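Local coordinates for N-acetylmuramoyl-L-alanine amidase domain-containing protein SAOUHSC_02979 (Staphylococcus aureus, PDB 5T1Q), which probably acts as a secreted amidase on bacterial cell-wall peptidoglycan, and here comprises a glucosaminidase-family domain followed by a C-terminal CHAP domain, at residues F52-S57 and S201-Y206; A87-E92 and Y195-L199. One frame throughout, in Å; residues are numbered along the deposited sequence.

Contact 1: residues F52-S57 and S201-Y206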
# COMPACT_ATOMS: atom_id res chain seq x y z
N PHE A 52 -9.24 2.78 8.73
CA PHE A 52 -8.68 1.74 7.88
C PHE A 52 -7.97 0.73 8.75
O PHE A 52 -7.45 1.06 9.80
CB PHE A 52 -7.70 2.31 6.85
CG PHE A 52 -8.37 3.12 5.78
CD1 PHE A 52 -9.17 2.50 4.84
CD2 PHE A 52 -8.20 4.49 5.72
CE1 PHE A 52 -9.82 3.23 3.86
CE2 PHE A 52 -8.84 5.23 4.73
CZ PHE A 52 -9.65 4.60 3.80
N ASN A 53 -8.01 -0.52 8.33
CA ASN A 53 -7.29 -1.57 9.01
C ASN A 53 -6.10 -1.92 8.18
O ASN A 53 -6.20 -2.03 6.95
CB ASN A 53 -8.14 -2.82 9.19
CG ASN A 53 -9.17 -2.67 10.29
OD1 ASN A 53 -9.27 -1.62 10.92
ND2 ASN A 53 -9.92 -3.73 10.53
N VAL A 54 -4.98 -2.11 8.86
CA VAL A 54 -3.75 -2.54 8.22
C VAL A 54 -3.90 -4.03 7.90
O VAL A 54 -4.73 -4.74 8.51
CB VAL A 54 -2.52 -2.37 9.16
CG1 VAL A 54 -2.47 -0.96 9.73
CG2 VAL A 54 -2.53 -3.39 10.29
N VAL A 55 -3.11 -4.49 6.95
CA VAL A 55 -3.05 -5.92 6.65
C VAL A 55 -1.99 -6.43 7.62
O VAL A 55 -0.81 -6.14 7.46
CB VAL A 55 -2.64 -6.19 5.19
CG1 VAL A 55 -2.44 -7.68 4.97
CG2 VAL A 55 -3.68 -5.64 4.23
N ASP A 56 -2.43 -7.15 8.66
CA ASP A 56 -1.55 -7.70 9.71
C ASP A 56 -0.48 -8.59 9.07
O ASP A 56 -0.74 -9.28 8.09
CB ASP A 56 -2.41 -8.48 10.72
CG ASP A 56 -1.66 -8.83 11.99
OD1 ASP A 56 -0.74 -8.08 12.39
OD2 ASP A 56 -2.03 -9.85 12.62
N SER A 57 0.73 -8.59 9.64
CA SER A 57 1.85 -9.32 9.03
C SER A 57 3.02 -9.55 9.99
O SER A 57 3.32 -8.69 10.83
CB SER A 57 2.34 -8.51 7.81
OG SER A 57 3.50 -9.07 7.22
N SER A 201 -3.85 4.34 11.61
CA SER A 201 -4.15 2.91 11.66
C SER A 201 -2.91 2.08 12.01
O SER A 201 -2.99 1.13 12.79
CB SER A 201 -4.70 2.43 10.32
OG SER A 201 -4.97 1.04 10.36
N ILE A 202 -1.77 2.42 11.41
CA ILE A 202 -0.52 1.71 11.68
C ILE A 202 -0.08 1.93 13.13
O ILE A 202 0.28 0.99 13.84
CB ILE A 202 0.59 2.16 10.71
CG1 ILE A 202 0.23 1.79 9.27
CG2 ILE A 202 1.92 1.52 11.09
CD1 ILE A 202 1.10 2.42 8.20
N ILE A 203 -0.11 3.18 13.57
CA ILE A 203 0.32 3.54 14.92
C ILE A 203 -0.50 2.82 15.98
O ILE A 203 0.07 2.27 16.94
CB ILE A 203 0.23 5.06 15.14
CG1 ILE A 203 1.26 5.77 14.23
CG2 ILE A 203 0.50 5.41 16.60
CD1 ILE A 203 1.09 7.26 14.16
N LYS A 204 -1.81 2.82 15.81
CA LYS A 204 -2.71 2.18 16.74
C LYS A 204 -2.50 0.67 16.83
O LYS A 204 -2.24 0.15 17.91
CB LYS A 204 -4.16 2.47 16.33
CG LYS A 204 -5.21 1.85 17.24
CD LYS A 204 -6.60 2.24 16.77
CE LYS A 204 -7.67 1.55 17.60
NZ LYS A 204 -9.03 1.84 17.07
N HIS A 205 -2.59 -0.01 15.70
CA HIS A 205 -2.51 -1.45 15.67
C HIS A 205 -1.14 -2.00 16.10
O HIS A 205 -1.08 -2.98 16.84
CB HIS A 205 -2.88 -1.97 14.27
CG HIS A 205 -2.95 -3.46 14.19
ND1 HIS A 205 -1.98 -4.21 13.57
CD2 HIS A 205 -3.85 -4.33 14.69
CE1 HIS A 205 -2.29 -5.49 13.68
NE2 HIS A 205 -3.42 -5.59 14.36
N TYR A 206 -0.06 -1.37 15.66
CA TYR A 206 1.27 -1.85 16.04
C TYR A 206 1.79 -1.26 17.36
O TYR A 206 2.93 -1.51 17.74
CB TYR A 206 2.26 -1.71 14.88
CG TYR A 206 1.93 -2.67 13.75
CD1 TYR A 206 2.20 -4.02 13.87
CD2 TYR A 206 1.33 -2.23 12.56
CE1 TYR A 206 1.89 -4.92 12.86
CE2 TYR A 206 1.02 -3.11 11.54
CZ TYR A 206 1.30 -4.46 11.69
OH TYR A 206 1.01 -5.37 10.70
O HOH W 1 1.23 -4.35 8.17
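Phe52 meets the helix through its backbone: Ser201 OG donates a hydrogen bond of 2.5 Å to Phe52 O. Its ring leads away from the helix. Asn53 points away, and its backbone pairs with Glu38 of strand 37-39. Val54 points at the helix and is the main apolar contact. Val54 CG1 lies 3.9 Å from Ile202 CG1, and Val54 CG2 3.8 Å from Tyr206 CE2. Strand 52-54 is the edge strand of a mixed sheet, and it crosses the C-terminal end of helix 195-205 at -59°, with the axes 8.0 Å apart. That helix belongs to the glucosaminidase-family region. At Val55 a water donates to Val55 O at 2.8 Å and lies 2.7 Å from Tyr206 OH, so it bridges the two. Asp56 OD1 approaches the edge of the His205 ring, 3.3 Å from His205 CE1, and forms a salt bridge with Arg61. Ser57 is the N-cap residue of helix 58-78, and Ser57 N lies 3.4 Å from Tyr206 OH.

Contact 2: residues A87-E92 and Y195-L199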
# COMPACT_ATOMS: atom_id res chain seq x y z
N ALA A 87 5.77 4.53 11.63
CA ALA A 87 4.59 4.33 10.82
C ALA A 87 4.86 4.74 9.38
O ALA A 87 4.44 4.04 8.45
CB ALA A 87 3.42 5.11 11.38
N GLN A 88 5.54 5.88 9.19
CA GLN A 88 5.89 6.33 7.85
C GLN A 88 6.85 5.34 7.19
O GLN A 88 6.70 5.05 5.99
CB GLN A 88 6.48 7.75 7.85
CG GLN A 88 5.43 8.84 7.98
CD GLN A 88 5.96 10.23 7.65
OE1 GLN A 88 6.48 10.93 8.51
NE2 GLN A 88 5.75 10.66 6.41
N ALA A 89 7.80 4.80 7.96
CA ALA A 89 8.71 3.78 7.43
C ALA A 89 7.91 2.57 6.97
O ALA A 89 8.12 2.07 5.85
CB ALA A 89 9.75 3.38 8.47
N ILE A 90 7.00 2.09 7.82
CA ILE A 90 6.14 0.94 7.49
C ILE A 90 5.32 1.20 6.21
O ILE A 90 5.29 0.36 5.31
CB ILE A 90 5.17 0.61 8.65
CG1 ILE A 90 5.93 -0.01 9.82
CG2 ILE A 90 4.07 -0.35 8.20
CD1 ILE A 90 5.12 -0.09 11.11
N LEU A 91 4.67 2.36 6.14
CA LEU A 91 3.80 2.71 5.01
C LEU A 91 4.55 2.86 3.69
O LEU A 91 4.20 2.20 2.69
CB LEU A 91 3.03 3.99 5.34
CG LEU A 91 1.94 4.49 4.38
CD1 LEU A 91 1.09 5.53 5.08
CD2 LEU A 91 2.50 5.05 3.08
N GLU A 92 5.59 3.68 3.71
CA GLU A 92 6.38 4.00 2.52
C GLU A 92 7.24 2.86 1.98
O GLU A 92 7.54 2.84 0.80
CB GLU A 92 7.27 5.23 2.80
CG GLU A 92 6.51 6.50 3.16
CD GLU A 92 5.75 7.13 2.00
OE1 GLU A 92 6.09 6.88 0.81
OE2 GLU A 92 4.82 7.93 2.27
N TYR A 195 -3.70 9.61 3.66
CA TYR A 195 -2.40 9.43 4.31
C TYR A 195 -2.47 9.43 5.85
O TYR A 195 -1.98 8.48 6.49
CB TYR A 195 -1.40 10.49 3.82
CG TYR A 195 0.05 10.08 3.99
CD1 TYR A 195 0.61 9.09 3.19
CD2 TYR A 195 0.87 10.74 4.90
CE1 TYR A 195 1.94 8.73 3.32
CE2 TYR A 195 2.21 10.37 5.05
CZ TYR A 195 2.74 9.37 4.26
OH TYR A 195 4.07 9.03 4.40
N ALA A 196 -3.14 10.43 6.43
CA ALA A 196 -3.24 10.54 7.89
C ALA A 196 -3.96 9.34 8.51
O ALA A 196 -3.48 8.76 9.48
CB ALA A 196 -3.94 11.83 8.30
N LYS A 197 -5.11 8.98 7.95
CA LYS A 197 -5.87 7.84 8.48
C LYS A 197 -5.07 6.53 8.38
O LYS A 197 -5.20 5.66 9.23
CB LYS A 197 -7.26 7.72 7.85
CG LYS A 197 -8.20 8.86 8.26
CD LYS A 197 -9.67 8.46 8.24
CE LYS A 197 -10.15 7.97 6.88
NZ LYS A 197 -10.19 9.04 5.85
N LYS A 198 -4.25 6.41 7.34
CA LYS A 198 -3.39 5.24 7.19
C LYS A 198 -2.32 5.21 8.28
O LYS A 198 -2.12 4.17 8.91
CB LYS A 198 -2.75 5.21 5.80
CG LYS A 198 -3.73 4.83 4.69
CD LYS A 198 -3.04 4.86 3.34
CE LYS A 198 -3.95 4.37 2.23
NZ LYS A 198 -3.21 4.29 0.95
N LEU A 199 -1.65 6.33 8.52
CA LEU A 199 -0.62 6.38 9.56
C LEU A 199 -1.23 6.08 10.93
O LEU A 199 -0.67 5.30 11.70
CB LEU A 199 0.10 7.73 9.58
CG LEU A 199 1.00 8.09 8.40
CD1 LEU A 199 1.65 9.44 8.63
CD2 LEU A 199 2.07 7.04 8.16
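Two helices cross steeply here, at 110°, with their axes 10.5 Å apart. The gap is filled by side chains that fit into each other. Leu199 is the bump on helix 195-205. Leu199 CD2 enters a hollow formed by Ala87, Gln88 and Leu91, and lies 4.0 Å from Ala87 CB, 3.8 Å from Gln88 CG and 3.6 Å from Leu91 CD1. The small Ala87 leaves room for it, and the two backbones come nearest at this point, with Ala87 CA 5.7 Å from Leu199 CA. Leu91 returns the fit. It fills the space between Tyr195, Lys198 and Leu199, with Leu91 CD2 3.7 Å from Tyr195 CE1 and Leu91 CD1 3.9 Å from Lys198 CB. Lys198 lends its aliphatic base here, while its NZ forms a salt bridge with Asp192. Tyr195 lies one turn before Leu199, and its ring reaches across to the other helix. Both helices lie in the glucosaminidase-family region, which is related to lysozyme, and the contact is buried in its helical core. At the ring's end Gln88 NE2 donates to Tyr195 OH (3.1 Å), and Tyr195 OH donates to Glu92 OE2 (2.5 Å). Gln88 OE1 is hydrogen-bonded to Tyr152 OH, and Glu92 OE1 forms a salt bridge with Arg32. The buried hydroxyl is thus both acceptor and donor, and its short bond to Glu92 is consistent with a charged carboxylate.

In the fold
Both contacts use helix 195-205. Contact 2 uses the first turn of the helix and contact 1 its C-terminal end. Their centres are about 9 Å apart, and they touch: Ile202 CG2 is 3.6 Å from Ile90 CD1, and Ile203 CG1 is 3.6 Å from Ala87 CB. Along the chain, contact 2 is nested inside the loop closed by contact 1. The order is strand 52-54, helix 82-93, then helix 195-205. Contact 2 lies in the helical core of the glucosaminidase-family region. Contact 1 joins that core to strand 52-54, at the edge of a sheet whose further strands, such as 314-321, belong to the CHAP domain. The shared helix therefore connects the helical domain with this sheet edge.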